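Local atomic coordinates of acetyltransferase, GNAT family (Colwellia psychrerythraea, PDB entry 3IWG), a protein that probably transfers an acyl group, such as acetyl, from a donor to an acceptor, as GNAT-family acetyltransferases generally do. Residues F57-D62 with L66-L71; A100-S103 with N108-A111. All blocks are in the same frame, centred on the assembly; numbering follows the deposited sequence.

How the interactions relate
Both contacts lie in the N-terminal GNAT-type half of the chain, their centres about 10 Å apart. Interaction 1 is complete before interaction 2 begins: the hairpin of strands 53-60 and 65-71 leads through helix 76-87 to strand 99-103, followed after a short connection by helix 107-116. Strands 65-71 and 99-103 run side by side and parallel, so the two contacts share a border, where L66 O lies 2.8 Å from F101 N, a probable hydrogen bond. Y109 of interaction 2 also packs on L66 and Y69 of interaction 1. Helix 107-116 thus lies, through Y109, against both strands beside the point where they begin to separate.

Interaction 1: F57-D62 with L66-L71; sequences FCCVND and LLQYYL
The antiparallel hairpin of strands 53-60 and 65-71 joins F57 to Y70 by a pair of backbone hydrogen bonds, F57 N to Y70 O at 2.8 Å and Y70 N to F57 O at 2.9 Å. Further along, C59 faces two residues: its O accepts from L67 N at 2.9 Å, while its N donates to Q68 O. This extra residue makes a beta bulge, with L67 taking up the turn (psi -32°), and a bulge in this strand is a recognised feature of the GNAT fold. Small C59 suits the spot, since its SG must fit beside Q68 CB at 3.7 Å and L67 CB.

F57, C59, Q68 and Y70 share one face of the sheet, where helix 17-26 packs on F57, Q68 and Y70. With CG lodged between the backbone N and carbonyl carbon (chi1 81°), the F57 ring leans over to the partner strand. Its CE2 edge meets Q68 OE1 at 3.5 Å, near the ring plane, and CE1 touches Y70 CB. The faintly positive ring edge suits that oxygen, whose hydrogen bond comes from K20 NZ. Cutting the ring back to an alanine is likely to open a gap beside Y70 CB and leave the Q68 amide relying more on K20. On the other face, V60 CG2 reaches L66 CD1 at 3.6 Å, and C58 CB packs near Y69 CD2, leaving room for a ring whose OH bonds S79 OG on helix 76-87.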
loop_
_atom_site.group_PDB
_atom_site.type_symbol
_atom_site.label_atom_id
_atom_site.label_comp_id
_atom_site.label_asym_id
_atom_site.label_seq_id
_atom_site.Cartn_x
_atom_site.Cartn_y
_atom_site.Cartn_z
ATOM N N PHE A 57 28.039 2.770 -5.554
ATOM C CA PHE A 57 27.197 1.971 -4.667
ATOM C C PHE A 57 26.677 0.660 -5.302
ATOM O O PHE A 57 26.707 0.466 -6.522
ATOM C CB PHE A 57 25.963 2.791 -4.218
ATOM C CG PHE A 57 24.883 2.808 -5.243
ATOM C CD1 PHE A 57 24.899 3.730 -6.271
ATOM C CD2 PHE A 57 23.900 1.841 -5.244
ATOM C CE1 PHE A 57 23.900 3.712 -7.258
ATOM C CE2 PHE A 57 22.936 1.805 -6.218
ATOM C CZ PHE A 57 22.932 2.734 -7.226
ATOM N N CYS A 58 26.141 -0.219 -4.462
ATOM C CA CYS A 58 25.375 -1.337 -4.968
ATOM C C CYS A 58 24.272 -1.673 -3.986
ATOM O O CYS A 58 24.271 -1.167 -2.871
ATOM C CB CYS A 58 26.276 -2.555 -5.217
ATOM S SG CYS A 58 26.817 -3.400 -3.779
ATOM N N CYS A 59 23.328 -2.511 -4.414
ATOM C CA CYS A 59 22.323 -3.067 -3.487
ATOM C C CYS A 59 22.046 -4.537 -3.691
ATOM O O CYS A 59 22.060 -5.067 -4.829
ATOM C CB CYS A 59 21.034 -2.230 -3.482
ATOM S SG CYS A 59 20.117 -2.285 -4.957
ATOM N N VAL A 60 21.886 -5.227 -2.572
ATOM C CA VAL A 60 21.736 -6.682 -2.579
ATOM C C VAL A 60 20.406 -6.986 -1.919
ATOM O O VAL A 60 20.145 -6.550 -0.806
ATOM C CB VAL A 60 22.850 -7.366 -1.791
ATOM C CG1 VAL A 60 22.689 -8.915 -1.783
ATOM C CG2 VAL A 60 24.224 -6.916 -2.302
ATOM N N ASN A 61 19.557 -7.735 -2.606
ATOM C CA ASN A 61 18.301 -8.129 -2.037
ATOM C C ASN A 61 18.479 -9.219 -0.983
ATOM O O ASN A 61 19.591 -9.672 -0.695
ATOM C CB ASN A 61 17.268 -8.496 -3.148
ATOM C CG ASN A 61 17.446 -9.892 -3.745
ATOM O OD1 ASN A 61 18.299 -10.688 -3.351
ATOM N ND2 ASN A 61 16.629 -10.172 -4.728
ATOM N N ASP A 62 17.351 -9.623 -0.436
ATOM C CA ASP A 62 17.295 -10.635 0.612
ATOM C C ASP A 62 17.766 -12.016 0.250
ATOM O O ASP A 62 18.205 -12.766 1.106
ATOM C CB ASP A 62 15.847 -10.742 1.116
ATOM C CG ASP A 62 15.598 -9.851 2.279
ATOM O OD1 ASP A 62 16.583 -9.155 2.687
ATOM O OD2 ASP A 62 14.443 -9.874 2.809
ATOM N N LEU A 66 22.428 -9.134 -6.243
ATOM C CA LEU A 66 22.592 -7.761 -6.634
ATOM C C LEU A 66 21.440 -7.326 -7.498
ATOM O O LEU A 66 20.904 -8.083 -8.294
ATOM C CB LEU A 66 23.914 -7.542 -7.388
ATOM C CG LEU A 66 25.183 -7.215 -6.589
ATOM C CD1 LEU A 66 25.378 -8.181 -5.453
ATOM C CD2 LEU A 66 26.475 -7.215 -7.501
ATOM N N LEU A 67 21.064 -6.087 -7.328
ATOM C CA LEU A 67 20.022 -5.483 -8.107
ATOM C C LEU A 67 20.572 -4.274 -8.842
ATOM O O LEU A 67 20.083 -3.950 -9.904
ATOM C CB LEU A 67 18.821 -5.064 -7.191
ATOM C CG LEU A 67 17.942 -6.174 -6.527
ATOM C CD1 LEU A 67 16.595 -5.622 -5.900
ATOM C CD2 LEU A 67 17.575 -7.347 -7.465
ATOM N N GLN A 68 21.544 -3.579 -8.244
ATOM C CA GLN A 68 22.110 -2.343 -8.811
ATOM C C GLN A 68 23.599 -2.274 -8.447
ATOM O O GLN A 68 23.997 -2.743 -7.370
ATOM C CB GLN A 68 21.390 -1.105 -8.255
ATOM C CG GLN A 68 19.923 -1.011 -8.594
ATOM C CD GLN A 68 19.246 0.273 -8.046
ATOM O OE1 GLN A 68 19.672 0.832 -7.044
ATOM N NE2 GLN A 68 18.165 0.711 -8.704
ATOM N N TYR A 69 24.390 -1.715 -9.353
ATOM C CA TYR A 69 25.823 -1.495 -9.152
ATOM C C TYR A 69 26.263 -0.297 -9.995
ATOM O O TYR A 69 25.859 -0.147 -11.166
ATOM C CB TYR A 69 26.613 -2.703 -9.569
ATOM C CG TYR A 69 28.128 -2.527 -9.498
ATOM C CD1 TYR A 69 28.849 -1.914 -10.526
ATOM C CD2 TYR A 69 28.841 -2.998 -8.394
ATOM C CE1 TYR A 69 30.255 -1.760 -10.432
ATOM C CE2 TYR A 69 30.209 -2.842 -8.293
ATOM C CZ TYR A 69 30.910 -2.249 -9.320
ATOM O OH TYR A 69 32.255 -2.155 -9.180
ATOM N N TYR A 70 27.057 0.573 -9.403
ATOM C CA TYR A 70 27.488 1.757 -10.114
ATOM C C TYR A 70 28.753 2.296 -9.473
ATOM O O TYR A 70 28.808 2.447 -8.250
ATOM C CB TYR A 70 26.398 2.829 -10.108
ATOM C CG TYR A 70 26.819 4.095 -10.779
ATOM C CD1 TYR A 70 26.667 4.245 -12.140
ATOM C CD2 TYR A 70 27.421 5.120 -10.069
ATOM C CE1 TYR A 70 27.064 5.372 -12.790
ATOM C CE2 TYR A 70 27.826 6.286 -10.710
ATOM C CZ TYR A 70 27.659 6.399 -12.084
ATOM O OH TYR A 70 28.064 7.526 -12.761
ATOM N N LEU A 71 29.752 2.582 -10.305
ATOM C CA LEU A 71 30.959 3.352 -9.918
ATOM C C LEU A 71 31.131 4.551 -10.817
ATOM O O LEU A 71 30.918 4.461 -12.025
ATOM C CB LEU A 71 32.214 2.505 -10.077
ATOM C CG LEU A 71 32.886 2.146 -8.768
ATOM C CD1 LEU A 71 34.126 1.314 -9.041
ATOM C CD2 LEU A 71 33.240 3.387 -7.964
#

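Interaction 2: A100-S103 with N108-A111; sequences AFVS and NYQA
With CG anti to the backbone N (chi1 167°), Y109 stretches its ring from helix 107-116 toward strand 99-103, and V102, whose CG2 is likewise anti to its own N, sends that methyl to meet it. The methyl settles over one face of the ring, 3.6 Å from V102 CG2 to the Y109 centroid and 24° off the normal, a CH-pi contact displaced toward the CD2 rim, where the V102 CG2 to Y109 CD2 distance is 3.3 Å. A branched valine fits well: one methyl serves the ring while its CB follows the same face. F101 O sits obliquely to the ring, 3.2 Å from Y109 CZ, which fits the weakness of its hydrogen bond from Y109 OH at 2.6 Å. The hydroxyl also rests on A100 CB at 3.5 Å, where a small residue leaves it room. F101 starts its side chain away from the helix, and its ring meets those of W35 and Y65. At the far end Q110 CB passes S103 O at 4.0 Å, while S103 OG is held by E106 and A105 in the connection to the helix.

This is the beta5-alpha4 step of the GNAT fold, with helix 107-116 following strand 99-103. Strand 99-103 starts to part from strand 65-71 here, for F101 O lies too far from Q68 N to bond. The weak bond from the Y109 hydroxyl probably makes up in part for that missing strand partner, while the ring offers V102 an apolar surface, so a tyrosine meets both needs at once.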
loop_
_atom_site.group_PDB
_atom_site.type_symbol
_atom_site.label_atom_id
_atom_site.label_comp_id
_atom_site.label_asym_id
_atom_site.label_seq_id
_atom_site.Cartn_x
_atom_site.Cartn_y
_atom_site.Cartn_z
ATOM N N ALA A 100 23.296 -11.903 -9.558
ATOM C CA ALA A 100 22.822 -10.565 -9.873
ATOM C C ALA A 100 21.657 -10.625 -10.809
ATOM O O ALA A 100 21.522 -11.588 -11.585
ATOM C CB ALA A 100 23.924 -9.745 -10.477
ATOM N N PHE A 101 20.803 -9.618 -10.690
ATOM C CA PHE A 101 19.823 -9.304 -11.704
ATOM C C PHE A 101 20.264 -7.991 -12.335
ATOM O O PHE A 101 20.627 -7.014 -11.635
ATOM C CB PHE A 101 18.403 -9.121 -11.132
ATOM C CG PHE A 101 17.790 -10.389 -10.499
ATOM C CD1 PHE A 101 16.994 -11.245 -11.261
ATOM C CD2 PHE A 101 17.998 -10.686 -9.164
ATOM C CE1 PHE A 101 16.402 -12.409 -10.704
ATOM C CE2 PHE A 101 17.423 -11.825 -8.578
ATOM C CZ PHE A 101 16.612 -12.696 -9.344
ATOM N N VAL A 102 20.175 -7.966 -13.657
ATOM C CA VAL A 102 20.677 -6.905 -14.459
ATOM C C VAL A 102 20.014 -6.982 -15.816
ATOM O O VAL A 102 19.713 -8.069 -16.287
ATOM C CB VAL A 102 22.208 -7.033 -14.613
ATOM C CG1 VAL A 102 22.528 -8.225 -15.448
ATOM C CG2 VAL A 102 22.817 -5.761 -15.156
ATOM N N SER A 103 19.739 -5.814 -16.411
ATOM C CA SER A 103 19.231 -5.804 -17.768
ATOM C C SER A 103 20.295 -5.484 -18.775
ATOM O O SER A 103 21.319 -4.873 -18.471
ATOM C CB SER A 103 18.085 -4.822 -17.960
ATOM O OG SER A 103 18.540 -3.489 -17.996
ATOM N N ASN A 108 27.407 -1.137 -18.103
ATOM C CA ASN A 108 28.541 -1.342 -17.212
ATOM C C ASN A 108 28.313 -2.437 -16.198
ATOM O O ASN A 108 29.175 -3.239 -15.934
ATOM C CB ASN A 108 28.931 -0.049 -16.523
ATOM C CG ASN A 108 29.800 0.845 -17.403
ATOM O OD1 ASN A 108 29.467 2.002 -17.658
ATOM N ND2 ASN A 108 30.935 0.326 -17.830
ATOM N N TYR A 109 27.126 -2.491 -15.632
ATOM C CA TYR A 109 26.842 -3.463 -14.573
ATOM C C TYR A 109 26.752 -4.812 -15.238
ATOM O O TYR A 109 27.304 -5.807 -14.755
ATOM C CB TYR A 109 25.554 -2.998 -13.847
ATOM C CG TYR A 109 24.839 -3.939 -12.900
ATOM C CD1 TYR A 109 25.499 -4.938 -12.224
ATOM C CD2 TYR A 109 23.477 -3.780 -12.658
ATOM C CE1 TYR A 109 24.831 -5.765 -11.331
ATOM C CE2 TYR A 109 22.806 -4.614 -11.786
ATOM C CZ TYR A 109 23.481 -5.605 -11.124
ATOM O OH TYR A 109 22.798 -6.478 -10.285
ATOM N N GLN A 110 26.100 -4.852 -16.385
ATOM C CA GLN A 110 25.981 -6.121 -17.154
ATOM C C GLN A 110 27.350 -6.701 -17.515
ATOM O O GLN A 110 27.585 -7.920 -17.384
ATOM C CB GLN A 110 25.164 -5.911 -18.440
ATOM C CG GLN A 110 25.047 -7.143 -19.304
ATOM C CD GLN A 110 24.274 -6.919 -20.614
ATOM O OE1 GLN A 110 23.226 -7.541 -20.827
ATOM N NE2 GLN A 110 24.769 -6.028 -21.475
ATOM N N ALA A 111 28.251 -5.830 -17.967
ATOM C CA ALA A 111 29.545 -6.293 -18.399
ATOM C C ALA A 111 30.166 -7.089 -17.299
ATOM O O ALA A 111 30.711 -8.177 -17.530
ATOM C CB ALA A 111 30.459 -5.124 -18.782
#